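PDB 6LIR: TCR beta chain, which pairs with a TCR alpha chain to form the chicken alpha-beta T-cell receptor, which probably recognises peptide antigens presented by MHC molecules. Local coordinates for residues S6-V9 / N15-L18; S30-Q35 / T97-G102; I76-N81 / L107-K112; F124-Q129 / K216-D221; C141-S144 / H150-L153. One frame throughout, in Å; residues are numbered along the deposited sequence.

The chain folds into two immunoglobulin sandwiches: contacts 1, 2 and 3 lie in the V-set domain, and contacts 4 and 5 in the C1-set domain. Contacts 1 and 3, centres about 10 Å apart, use strands 7-11 and 100-110, parallel neighbours in one sheet; contact 2 uses the other end of strand 100-110, its centre about 22 Å from that of contact 3. Along the chain contacts 2 and 3 interleave, whereas contact 5 is nested inside the loop closed by contact 4, with centres about 18 Å apart. I7 of contact 1 touches N152 and H150 of contact 5 across the domain junction. Contacts 2, 4 and 5 border the TCR alpha chain, so both domains take part in chain pairing.

Contact 1 (S6-V9 / N15-L18); sequences SILV and NATL
L8 carries the contact with one methyl, CD2, which lies 3.7 Å from CD2 of L18 and, more loosely, 4.3 Å from CB of A16. All of this is apolar packing. The two leucine side chains run antiparallel alongside each other. L8 holds its CG anti to the backbone N (chi1 -170°), which carries the isobutyl group across to strand 16-21, and L18 answers by extending CD2 to the same place. The CA atoms of L8 and L18 are 8.9 Å apart, too far for backbone pairing, as expected of strands from the two opposed sheets of a V-set immunoglobulin sandwich. Strand 7-11 is the A' strand, which pairs in parallel with the G strand 100-110; strand 16-21 is the B strand. The hydrogen bonds are therefore made within each sheet: L8 pairs through its backbone with R106 and T108, while A16 and L18 pair with I75 and L73. Further apolar cover comes from L107, which touches both leucines. On the outer side of strand 16-21, T17 turns away from the contact, its OG1 bonded to OD1 of D74.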
# COMPACT_ATOMS: atom_id res chain seq x y z
N SER B 6 -8.76 -4.41 -10.52
CA SER B 6 -7.91 -3.49 -9.77
C SER B 6 -8.71 -2.32 -9.19
O SER B 6 -8.67 -2.07 -7.99
CB SER B 6 -6.77 -2.99 -10.66
OG SER B 6 -7.09 -1.74 -11.25
N ILE B 7 -9.41 -1.58 -10.05
CA ILE B 7 -10.08 -0.35 -9.66
C ILE B 7 -11.45 -0.29 -10.32
O ILE B 7 -11.60 -0.64 -11.49
CB ILE B 7 -9.26 0.90 -10.05
CG1 ILE B 7 -7.91 0.93 -9.35
CG2 ILE B 7 -10.04 2.18 -9.75
CD1 ILE B 7 -7.07 2.14 -9.70
N LEU B 8 -12.45 0.15 -9.56
CA LEU B 8 -13.79 0.37 -10.08
C LEU B 8 -14.37 1.63 -9.46
O LEU B 8 -14.25 1.86 -8.26
CB LEU B 8 -14.70 -0.82 -9.79
CG LEU B 8 -16.07 -0.85 -10.48
CD1 LEU B 8 -15.92 -1.02 -11.98
CD2 LEU B 8 -16.92 -1.95 -9.90
N VAL B 9 -15.02 2.45 -10.29
CA VAL B 9 -15.69 3.66 -9.84
C VAL B 9 -17.14 3.61 -10.31
O VAL B 9 -17.40 3.42 -11.50
CB VAL B 9 -15.01 4.94 -10.37
CG1 VAL B 9 -15.71 6.17 -9.81
CG2 VAL B 9 -13.53 4.94 -10.00
N ASN B 15 -25.84 -0.42 -10.44
CA ASN B 15 -25.56 -1.81 -10.13
C ASN B 15 -24.25 -2.21 -10.79
O ASN B 15 -23.85 -1.65 -11.81
CB ASN B 15 -26.69 -2.72 -10.62
CG ASN B 15 -27.98 -2.53 -9.85
OD1 ASN B 15 -27.97 -2.16 -8.67
ND2 ASN B 15 -29.10 -2.78 -10.51
N ALA B 16 -23.58 -3.19 -10.18
CA ALA B 16 -22.28 -3.61 -10.67
C ALA B 16 -21.95 -4.96 -10.08
O ALA B 16 -22.41 -5.31 -8.99
CB ALA B 16 -21.18 -2.59 -10.32
N THR B 17 -21.13 -5.71 -10.81
CA THR B 17 -20.67 -7.02 -10.39
C THR B 17 -19.15 -7.02 -10.31
O THR B 17 -18.48 -6.64 -11.26
CB THR B 17 -21.15 -8.11 -11.36
OG1 THR B 17 -22.57 -8.23 -11.27
CG2 THR B 17 -20.50 -9.45 -11.03
N LEU B 18 -18.62 -7.43 -9.15
CA LEU B 18 -17.21 -7.75 -9.03
C LEU B 18 -17.08 -9.27 -9.08
O LEU B 18 -17.74 -9.98 -8.31
CB LEU B 18 -16.62 -7.22 -7.72
CG LEU B 18 -16.47 -5.70 -7.54
CD1 LEU B 18 -15.92 -5.38 -6.15
CD2 LEU B 18 -15.59 -5.12 -8.62

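Contact 2 (S30-Q35 / T97-G102); sequences SWYLQQ and TPLNFG
The ring of Y32 meets two side chains of 97-102 at once, F101 beside its CD2 and L99 near the hydroxyl. Y32 has its CG anti to the carbonyl carbon (chi1 -84°), the turn that directs the ring to both. CD2 of Y32 is 4.1 Å from CE2 of F101; the ring centroids are 5.9 Å apart and the planes are inclined at 45°, so the rings meet obliquely. Farther along the tyrosine, OH lies 4.0 Å from CD1 of L99, and CE2 of Y32 is 4.3 Å from that same methyl. L99 and F101 lie roughly perpendicular to the tyrosine side chain. Here Y32 reaches over the sheet of a V-set domain: strand 28-34 (C) and strand 100-110 (G) are not neighbours, since strand 84-91 (F) runs between them, and the side chains of Y32, F101 and L99 meet across it. F101 and G102 open the Phe-Gly-X-Gly motif of antigen-receptor J segments, which lies in the G strand. The TCR alpha chain docks against this face of the sheet. F99 of the alpha chain packs edge-to-face with Y32, L97 of the alpha chain lies on L99, and P41 of the alpha chain lies on F101. Y32 and L99 form the buried part of the patch. The looser side is at F101, which is partly exposed, and at N100, which is exposed to solvent. T97, outside the packed patch, is poorly ordered.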
# COMPACT_ATOMS: atom_id res chain seq x y z
N SER B 30 -14.60 -16.39 -1.04
CA SER B 30 -15.24 -15.43 -0.17
C SER B 30 -14.93 -14.02 -0.65
O SER B 30 -13.98 -13.80 -1.41
CB SER B 30 -14.78 -15.61 1.28
OG SER B 30 -13.38 -15.43 1.39
N TRP B 31 -15.72 -13.08 -0.16
CA TRP B 31 -15.55 -11.66 -0.45
C TRP B 31 -15.50 -10.92 0.87
O TRP B 31 -16.35 -11.13 1.74
CB TRP B 31 -16.69 -11.12 -1.32
CG TRP B 31 -16.48 -11.29 -2.80
CD1 TRP B 31 -17.11 -12.18 -3.62
CD2 TRP B 31 -15.60 -10.53 -3.64
NE1 TRP B 31 -16.66 -12.04 -4.92
CE2 TRP B 31 -15.73 -11.03 -4.96
CE3 TRP B 31 -14.69 -9.48 -3.41
CZ2 TRP B 31 -15.01 -10.52 -6.03
CZ3 TRP B 31 -13.97 -8.98 -4.48
CH2 TRP B 31 -14.13 -9.49 -5.77
N TYR B 32 -14.50 -10.05 1.02
CA TYR B 32 -14.22 -9.36 2.27
C TYR B 32 -14.21 -7.87 2.01
O TYR B 32 -13.87 -7.41 0.92
CB TYR B 32 -12.87 -9.78 2.86
CG TYR B 32 -12.91 -11.05 3.68
CD1 TYR B 32 -13.24 -11.01 5.03
CD2 TYR B 32 -12.62 -12.29 3.11
CE1 TYR B 32 -13.29 -12.17 5.79
CE2 TYR B 32 -12.67 -13.45 3.86
CZ TYR B 32 -13.00 -13.38 5.20
OH TYR B 32 -13.05 -14.53 5.96
N LEU B 33 -14.60 -7.10 3.02
CA LEU B 33 -14.64 -5.65 2.93
C LEU B 33 -13.62 -5.06 3.88
O LEU B 33 -13.59 -5.42 5.06
CB LEU B 33 -16.04 -5.13 3.27
CG LEU B 33 -16.33 -3.65 3.01
CD1 LEU B 33 -17.07 -3.50 1.70
CD2 LEU B 33 -17.14 -3.06 4.16
N GLN B 34 -12.77 -4.18 3.35
CA GLN B 34 -11.79 -3.45 4.15
C GLN B 34 -12.11 -1.97 4.07
O GLN B 34 -12.06 -1.38 2.99
CB GLN B 34 -10.37 -3.73 3.67
CG GLN B 34 -9.30 -3.03 4.52
CD GLN B 34 -7.91 -3.13 3.93
OE1 GLN B 34 -7.60 -2.47 2.94
NE2 GLN B 34 -7.07 -3.96 4.53
N GLN B 35 -12.43 -1.37 5.21
CA GLN B 35 -12.55 0.07 5.30
C GLN B 35 -11.65 0.56 6.43
O GLN B 35 -11.35 -0.20 7.36
CB GLN B 35 -14.01 0.49 5.56
CG GLN B 35 -14.94 0.11 4.41
CD GLN B 35 -16.40 0.39 4.71
OE1 GLN B 35 -16.91 0.02 5.77
NE2 GLN B 35 -17.08 1.03 3.76
N THR B 97 -7.42 -23.63 7.45
CA THR B 97 -6.70 -23.83 6.21
C THR B 97 -6.43 -22.41 5.72
O THR B 97 -7.35 -21.57 5.73
CB THR B 97 -7.50 -24.63 5.18
OG1 THR B 97 -8.28 -25.63 5.84
CG2 THR B 97 -6.57 -25.30 4.17
N PRO B 98 -5.20 -22.11 5.30
CA PRO B 98 -4.89 -20.73 4.93
C PRO B 98 -5.77 -20.23 3.79
O PRO B 98 -6.11 -20.98 2.87
CB PRO B 98 -3.42 -20.81 4.50
CG PRO B 98 -3.23 -22.24 4.09
CD PRO B 98 -4.08 -23.02 5.03
N LEU B 99 -6.14 -18.96 3.87
CA LEU B 99 -6.86 -18.30 2.79
C LEU B 99 -5.86 -17.67 1.85
O LEU B 99 -4.84 -17.12 2.28
CB LEU B 99 -7.81 -17.23 3.34
CG LEU B 99 -9.09 -17.67 4.06
CD1 LEU B 99 -9.73 -16.49 4.76
CD2 LEU B 99 -10.07 -18.31 3.08
N ASN B 100 -6.15 -17.75 0.56
CA ASN B 100 -5.36 -17.08 -0.46
C ASN B 100 -6.15 -15.87 -0.93
O ASN B 100 -7.29 -16.01 -1.38
CB ASN B 100 -5.07 -18.02 -1.64
CG ASN B 100 -3.93 -18.98 -1.37
OD1 ASN B 100 -3.75 -19.44 -0.24
ND2 ASN B 100 -3.16 -19.29 -2.40
N PHE B 101 -5.54 -14.69 -0.85
CA PHE B 101 -6.27 -13.47 -1.14
C PHE B 101 -5.87 -12.94 -2.50
O PHE B 101 -4.75 -13.17 -2.98
CB PHE B 101 -5.98 -12.40 -0.09
CG PHE B 101 -6.75 -12.57 1.18
CD1 PHE B 101 -6.32 -13.45 2.16
CD2 PHE B 101 -7.90 -11.83 1.41
CE1 PHE B 101 -7.02 -13.60 3.33
CE2 PHE B 101 -8.61 -11.98 2.59
CZ PHE B 101 -8.16 -12.86 3.55
N GLY B 102 -6.78 -12.19 -3.11
CA GLY B 102 -6.42 -11.44 -4.28
C GLY B 102 -5.81 -10.12 -3.87
O GLY B 102 -5.73 -9.77 -2.70

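Contact 3 (I76-N81 / L107-K112); sequences ISAKKN and LTVLGK
A78, K79 and K80 lay the loop between strands E (70-75) and F (84-91) of the V-set domain against V109 on the G strand. A78 comes first: its CB lies 4.0 Å from CG2 of V109 and almost as near CG1, so the small methyl sits against both branches. K79 follows and meets the valine with its backbone. Its O is 3.2 Å from CG2 of V109 and closely approaches CB and CG1 too, making this the tightest part of the contact. The backbone of V109 is held as well, its N bonded to OG of S83. Replacing V109 by an alanine would remove both methyl branches and probably leave the A78 methyl without its partner and a gap beside the K79 carbonyl. The K79 side chain turns away instead, folding back over its own segment, where NZ donates to O of A78 at 2.9 Å, from above the carbonyl plane by 51°; bonds to O and OG of S77 are weak. K80, at the start of the 3-10 turn, is exposed, and its bend at chi2 (-79°) brings CD to 3.5 Å from O of V109.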
# COMPACT_ATOMS: atom_id res chain seq x y z
N ILE B 76 -25.75 -3.88 -5.15
CA ILE B 76 -27.14 -3.47 -5.34
C ILE B 76 -27.29 -2.00 -4.97
O ILE B 76 -27.04 -1.63 -3.81
CB ILE B 76 -28.09 -4.35 -4.52
CG1 ILE B 76 -27.83 -5.84 -4.80
CG2 ILE B 76 -29.54 -4.00 -4.84
CD1 ILE B 76 -27.88 -6.21 -6.27
N SER B 77 -27.72 -1.18 -5.93
CA SER B 77 -28.04 0.23 -5.68
C SER B 77 -26.90 0.95 -4.96
O SER B 77 -27.03 1.40 -3.82
CB SER B 77 -29.35 0.35 -4.89
OG SER B 77 -29.57 1.68 -4.46
N ALA B 78 -25.77 1.01 -5.65
CA ALA B 78 -24.51 1.51 -5.11
C ALA B 78 -24.68 2.82 -4.36
O ALA B 78 -25.32 3.77 -4.83
CB ALA B 78 -23.49 1.69 -6.23
N LYS B 79 -24.11 2.86 -3.16
CA LYS B 79 -24.23 3.94 -2.20
C LYS B 79 -22.83 4.30 -1.74
O LYS B 79 -21.89 3.52 -1.87
CB LYS B 79 -25.08 3.53 -0.99
CG LYS B 79 -26.55 3.27 -1.28
CD LYS B 79 -27.35 4.57 -1.32
CE LYS B 79 -28.44 4.51 -2.38
NZ LYS B 79 -27.87 4.66 -3.75
N LYS B 80 -22.69 5.53 -1.22
CA LYS B 80 -21.42 5.93 -0.62
C LYS B 80 -20.94 4.88 0.36
O LYS B 80 -19.74 4.59 0.45
CB LYS B 80 -21.57 7.28 0.09
CG LYS B 80 -21.94 8.44 -0.80
CD LYS B 80 -20.74 8.98 -1.55
CE LYS B 80 -20.17 10.21 -0.87
NZ LYS B 80 -20.67 11.47 -1.50
N ASN B 81 -21.86 4.31 1.13
CA ASN B 81 -21.55 3.23 2.05
C ASN B 81 -20.89 2.02 1.37
O ASN B 81 -20.25 1.22 2.07
CB ASN B 81 -22.90 2.86 2.68
CG ASN B 81 -22.88 1.53 3.40
OD1 ASN B 81 -23.82 0.74 3.24
ND2 ASN B 81 -21.90 1.31 4.25
N LEU B 107 -13.02 0.20 -4.83
CA LEU B 107 -14.30 0.64 -5.37
C LEU B 107 -14.65 1.97 -4.73
O LEU B 107 -14.59 2.12 -3.51
CB LEU B 107 -15.38 -0.40 -5.08
CG LEU B 107 -16.72 -0.32 -5.81
CD1 LEU B 107 -17.21 -1.71 -6.17
CD2 LEU B 107 -17.75 0.39 -4.95
N THR B 108 -15.02 2.94 -5.56
CA THR B 108 -15.46 4.24 -5.10
C THR B 108 -16.83 4.51 -5.70
O THR B 108 -17.02 4.38 -6.91
CB THR B 108 -14.48 5.35 -5.50
OG1 THR B 108 -13.13 4.91 -5.25
CG2 THR B 108 -14.74 6.62 -4.71
N VAL B 109 -17.79 4.88 -4.86
CA VAL B 109 -19.13 5.23 -5.31
C VAL B 109 -19.25 6.74 -5.29
O VAL B 109 -19.10 7.38 -4.24
CB VAL B 109 -20.21 4.58 -4.43
CG1 VAL B 109 -21.58 5.09 -4.83
CG2 VAL B 109 -20.15 3.07 -4.55
N LEU B 110 -19.49 7.32 -6.46
CA LEU B 110 -19.55 8.76 -6.63
C LEU B 110 -20.98 9.28 -6.66
O LEU B 110 -21.95 8.54 -6.88
CB LEU B 110 -18.80 9.18 -7.90
CG LEU B 110 -17.29 9.26 -7.72
CD1 LEU B 110 -16.67 10.23 -8.71
CD2 LEU B 110 -16.92 9.64 -6.28
N GLY B 111 -21.10 10.58 -6.42
CA GLY B 111 -22.35 11.27 -6.65
C GLY B 111 -22.66 11.39 -8.13
O GLY B 111 -21.76 11.52 -8.96
N LYS B 112 -23.94 11.35 -8.48
CA LYS B 112 -24.35 11.25 -9.87
C LYS B 112 -24.16 12.56 -10.61
O LYS B 112 -24.61 12.70 -11.76
CB LYS B 112 -25.83 10.89 -9.97
CG LYS B 112 -26.40 10.17 -8.76
CD LYS B 112 -27.91 10.12 -8.87
CE LYS B 112 -28.34 9.53 -10.21
NZ LYS B 112 -29.76 9.09 -10.24

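Contact 4 (F124-Q129 / K216-D221); sequences FSPSKQ and KIIYGD
I218 sets its CG1 anti to the backbone N (chi1 -172°) and keeps chi2 extended, which drives CD1 straight at S125 and P126. CD1 of I218 stops 4.2 Å from CA of S125 and 4.4 Å from CD of P126, a modest apolar patch. K128 arrives by a more crooked path: bends at chi2 (-147°) and chi4 (-117°) bring NZ to 3.3 Å from OD2 of D221, a long salt bridge whose hydrogen bond is weak. The two charged side chains cross at about a right angle on the exposed side. S127 precedes helix 128-134 as its N-cap, with OG accepting a weak bond from N of Q129 at 3.2 Å. W192 of helix 189-192 touches P126, I218 and D221. On the neighbouring TCR alpha chain, O of T121 takes a weak hydrogen bond from OG of S125. The contact thus joins the exit of strand 120-124 to the end of strand 210-219, the A and G strands of opposite sheets in a C1-set sandwich, with a helix in the A-B connection as in TCR beta constant domains.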
# COMPACT_ATOMS: atom_id res chain seq x y z
N PHE B 124 9.75 14.92 -12.75
CA PHE B 124 10.68 16.02 -12.52
C PHE B 124 12.09 15.57 -12.87
O PHE B 124 12.50 14.46 -12.52
CB PHE B 124 10.58 16.51 -11.08
CG PHE B 124 9.33 17.30 -10.80
CD1 PHE B 124 9.33 18.68 -10.91
CD2 PHE B 124 8.16 16.66 -10.45
CE1 PHE B 124 8.18 19.41 -10.67
CE2 PHE B 124 7.00 17.38 -10.20
CZ PHE B 124 7.01 18.76 -10.31
N SER B 125 12.81 16.42 -13.59
CA SER B 125 14.21 16.17 -13.84
C SER B 125 14.96 16.07 -12.51
O SER B 125 14.70 16.86 -11.59
CB SER B 125 14.82 17.29 -14.70
OG SER B 125 13.98 17.60 -15.79
N PRO B 126 15.87 15.12 -12.36
CA PRO B 126 16.59 14.99 -11.09
C PRO B 126 17.60 16.12 -10.94
O PRO B 126 18.08 16.69 -11.91
CB PRO B 126 17.28 13.63 -11.21
CG PRO B 126 17.44 13.43 -12.67
CD PRO B 126 16.24 14.06 -13.32
N SER B 127 17.90 16.44 -9.68
CA SER B 127 18.79 17.56 -9.39
C SER B 127 20.22 17.19 -9.73
O SER B 127 20.74 16.16 -9.29
CB SER B 127 18.67 17.94 -7.92
OG SER B 127 19.62 18.94 -7.58
N LYS B 128 20.88 18.06 -10.51
CA LYS B 128 22.30 17.85 -10.80
C LYS B 128 23.13 17.97 -9.53
O LYS B 128 24.17 17.30 -9.40
CB LYS B 128 22.77 18.85 -11.86
CG LYS B 128 21.99 18.79 -13.16
CD LYS B 128 22.87 19.10 -14.37
CE LYS B 128 22.13 18.83 -15.67
NZ LYS B 128 22.76 17.76 -16.49
N GLN B 129 22.69 18.79 -8.58
CA GLN B 129 23.41 18.93 -7.32
C GLN B 129 23.30 17.65 -6.49
O GLN B 129 24.30 17.21 -5.90
CB GLN B 129 22.89 20.13 -6.53
CG GLN B 129 23.76 20.50 -5.35
CD GLN B 129 23.11 21.53 -4.46
OE1 GLN B 129 22.15 22.19 -4.85
NE2 GLN B 129 23.64 21.68 -3.24
N LYS B 216 4.37 8.27 -18.68
CA LYS B 216 5.33 9.35 -18.80
C LYS B 216 6.73 8.76 -18.79
O LYS B 216 7.01 7.82 -18.03
CB LYS B 216 5.17 10.36 -17.66
CG LYS B 216 5.44 11.79 -18.07
CD LYS B 216 4.44 12.27 -19.10
CE LYS B 216 4.97 13.50 -19.81
NZ LYS B 216 3.93 14.27 -20.54
N ILE B 217 7.62 9.30 -19.61
CA ILE B 217 8.95 8.75 -19.77
C ILE B 217 9.97 9.86 -19.54
O ILE B 217 9.74 11.01 -19.93
CB ILE B 217 9.16 8.13 -21.16
CG1 ILE B 217 7.96 7.28 -21.57
CG2 ILE B 217 10.45 7.32 -21.21
CD1 ILE B 217 7.99 5.88 -21.04
N ILE B 218 11.09 9.51 -18.93
CA ILE B 218 12.29 10.33 -18.96
C ILE B 218 13.46 9.38 -19.20
O ILE B 218 13.51 8.28 -18.64
CB ILE B 218 12.46 11.15 -17.67
CG1 ILE B 218 13.61 12.15 -17.80
CG2 ILE B 218 12.65 10.25 -16.45
CD1 ILE B 218 13.62 13.22 -16.72
N TYR B 219 14.37 9.78 -20.08
CA TYR B 219 15.58 9.02 -20.35
C TYR B 219 16.74 9.55 -19.51
O TYR B 219 16.72 10.68 -19.04
CB TYR B 219 15.92 9.06 -21.84
CG TYR B 219 15.04 8.13 -22.65
CD1 TYR B 219 15.41 6.81 -22.85
CD2 TYR B 219 13.84 8.58 -23.18
CE1 TYR B 219 14.60 5.95 -23.58
CE2 TYR B 219 13.03 7.73 -23.91
CZ TYR B 219 13.41 6.42 -24.11
OH TYR B 219 12.61 5.57 -24.84
N GLY B 220 17.74 8.69 -19.34
CA GLY B 220 18.94 9.09 -18.62
C GLY B 220 19.78 10.08 -19.41
O GLY B 220 19.54 10.35 -20.59
N ASP B 221 20.79 10.62 -18.74
CA ASP B 221 21.68 11.61 -19.31
C ASP B 221 22.97 10.95 -19.79
O ASP B 221 23.26 9.79 -19.48
CB ASP B 221 22.00 12.71 -18.29
CG ASP B 221 21.27 14.01 -18.58
OD1 ASP B 221 20.29 13.99 -19.35
OD2 ASP B 221 21.69 15.06 -18.04

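Contact 5 (C141-S144 / H150-L153); sequences CLAS and HLNL
Strands B and C of the C1-set sandwich face each other here, beside the intersheet disulfide that C141 forms with C201. L153 does most of the work. Its CD2 lies 4.1 Å from SG of C141 and 3.9 Å from O of the same residue, while its CD1 lies 4.1 Å from CB of A143; both branches lie against the sulfur, and CD1 also meets the alanine methyl. The sulfur is placed for this by chi1 of C141 (179°), which points SG into the interior. A143 has a second apolar neighbour in L151, whose CD2 is 4.0 Å from its CB, so the small methyl rests against two leucines side by side. All four residues are buried, and the CA atoms of A143 and L153 are 7.9 Å apart, a face-to-face rather than edge-to-edge relation of the strands. An alanine in place of L153 would probably strip the sulfur of C141 of this leucine, leave the A143 methyl with L151 alone across the contact and open a gap between the sheets. C141 and A143 are paired through their backbones with S183 and L181 of strand 178-188, and L153 also touches S183, C201 and A203. Behind strand 136-146, L142 faces the other way and touches F124 of strand 120-124 and, on the TCR alpha chain, W172.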
# COMPACT_ATOMS: atom_id res chain seq x y z
N CYS B 141 7.94 11.34 -9.79
CA CYS B 141 6.76 11.34 -10.64
C CYS B 141 5.60 11.88 -9.83
O CYS B 141 5.33 11.41 -8.72
CB CYS B 141 6.46 9.93 -11.13
SG CYS B 141 5.00 9.79 -12.16
N LEU B 142 4.90 12.87 -10.38
CA LEU B 142 3.76 13.47 -9.71
C LEU B 142 2.50 13.26 -10.54
O LEU B 142 2.46 13.66 -11.71
CB LEU B 142 3.99 14.96 -9.46
CG LEU B 142 2.78 15.77 -8.97
CD1 LEU B 142 2.40 15.38 -7.55
CD2 LEU B 142 3.05 17.27 -9.06
N ALA B 143 1.48 12.67 -9.94
CA ALA B 143 0.16 12.63 -10.53
C ALA B 143 -0.71 13.60 -9.74
O ALA B 143 -0.84 13.47 -8.52
CB ALA B 143 -0.42 11.21 -10.49
N SER B 144 -1.30 14.57 -10.44
CA SER B 144 -2.13 15.56 -9.79
C SER B 144 -3.33 15.88 -10.67
O SER B 144 -3.36 15.56 -11.86
CB SER B 144 -1.34 16.85 -9.51
OG SER B 144 -0.66 17.29 -10.67
N HIS B 150 -8.51 7.66 -5.37
CA HIS B 150 -7.75 6.44 -5.61
C HIS B 150 -7.13 6.42 -7.00
O HIS B 150 -7.82 6.66 -8.01
CB HIS B 150 -8.58 5.18 -5.41
CG HIS B 150 -7.73 3.96 -5.23
ND1 HIS B 150 -7.44 3.09 -6.25
CD2 HIS B 150 -7.07 3.49 -4.14
CE1 HIS B 150 -6.66 2.12 -5.81
NE2 HIS B 150 -6.43 2.34 -4.52
N LEU B 151 -5.85 6.09 -7.05
CA LEU B 151 -5.08 6.01 -8.28
C LEU B 151 -3.82 5.21 -7.98
O LEU B 151 -3.30 5.27 -6.86
CB LEU B 151 -4.74 7.42 -8.80
CG LEU B 151 -3.83 7.61 -10.01
CD1 LEU B 151 -4.31 8.83 -10.75
CD2 LEU B 151 -2.38 7.79 -9.57
N ASN B 152 -3.35 4.46 -8.96
CA ASN B 152 -2.14 3.67 -8.80
C ASN B 152 -1.02 4.25 -9.65
O ASN B 152 -1.23 4.61 -10.81
CB ASN B 152 -2.38 2.21 -9.20
CG ASN B 152 -3.02 1.40 -8.10
OD1 ASN B 152 -4.06 0.77 -8.30
ND2 ASN B 152 -2.41 1.41 -6.92
N LEU B 153 0.17 4.33 -9.06
CA LEU B 153 1.36 4.85 -9.73
C LEU B 153 2.46 3.80 -9.63
O LEU B 153 2.81 3.38 -8.53
CB LEU B 153 1.80 6.16 -9.08
CG LEU B 153 2.46 7.26 -9.90
CD1 LEU B 153 1.59 7.68 -11.07
CD2 LEU B 153 2.76 8.46 -9.01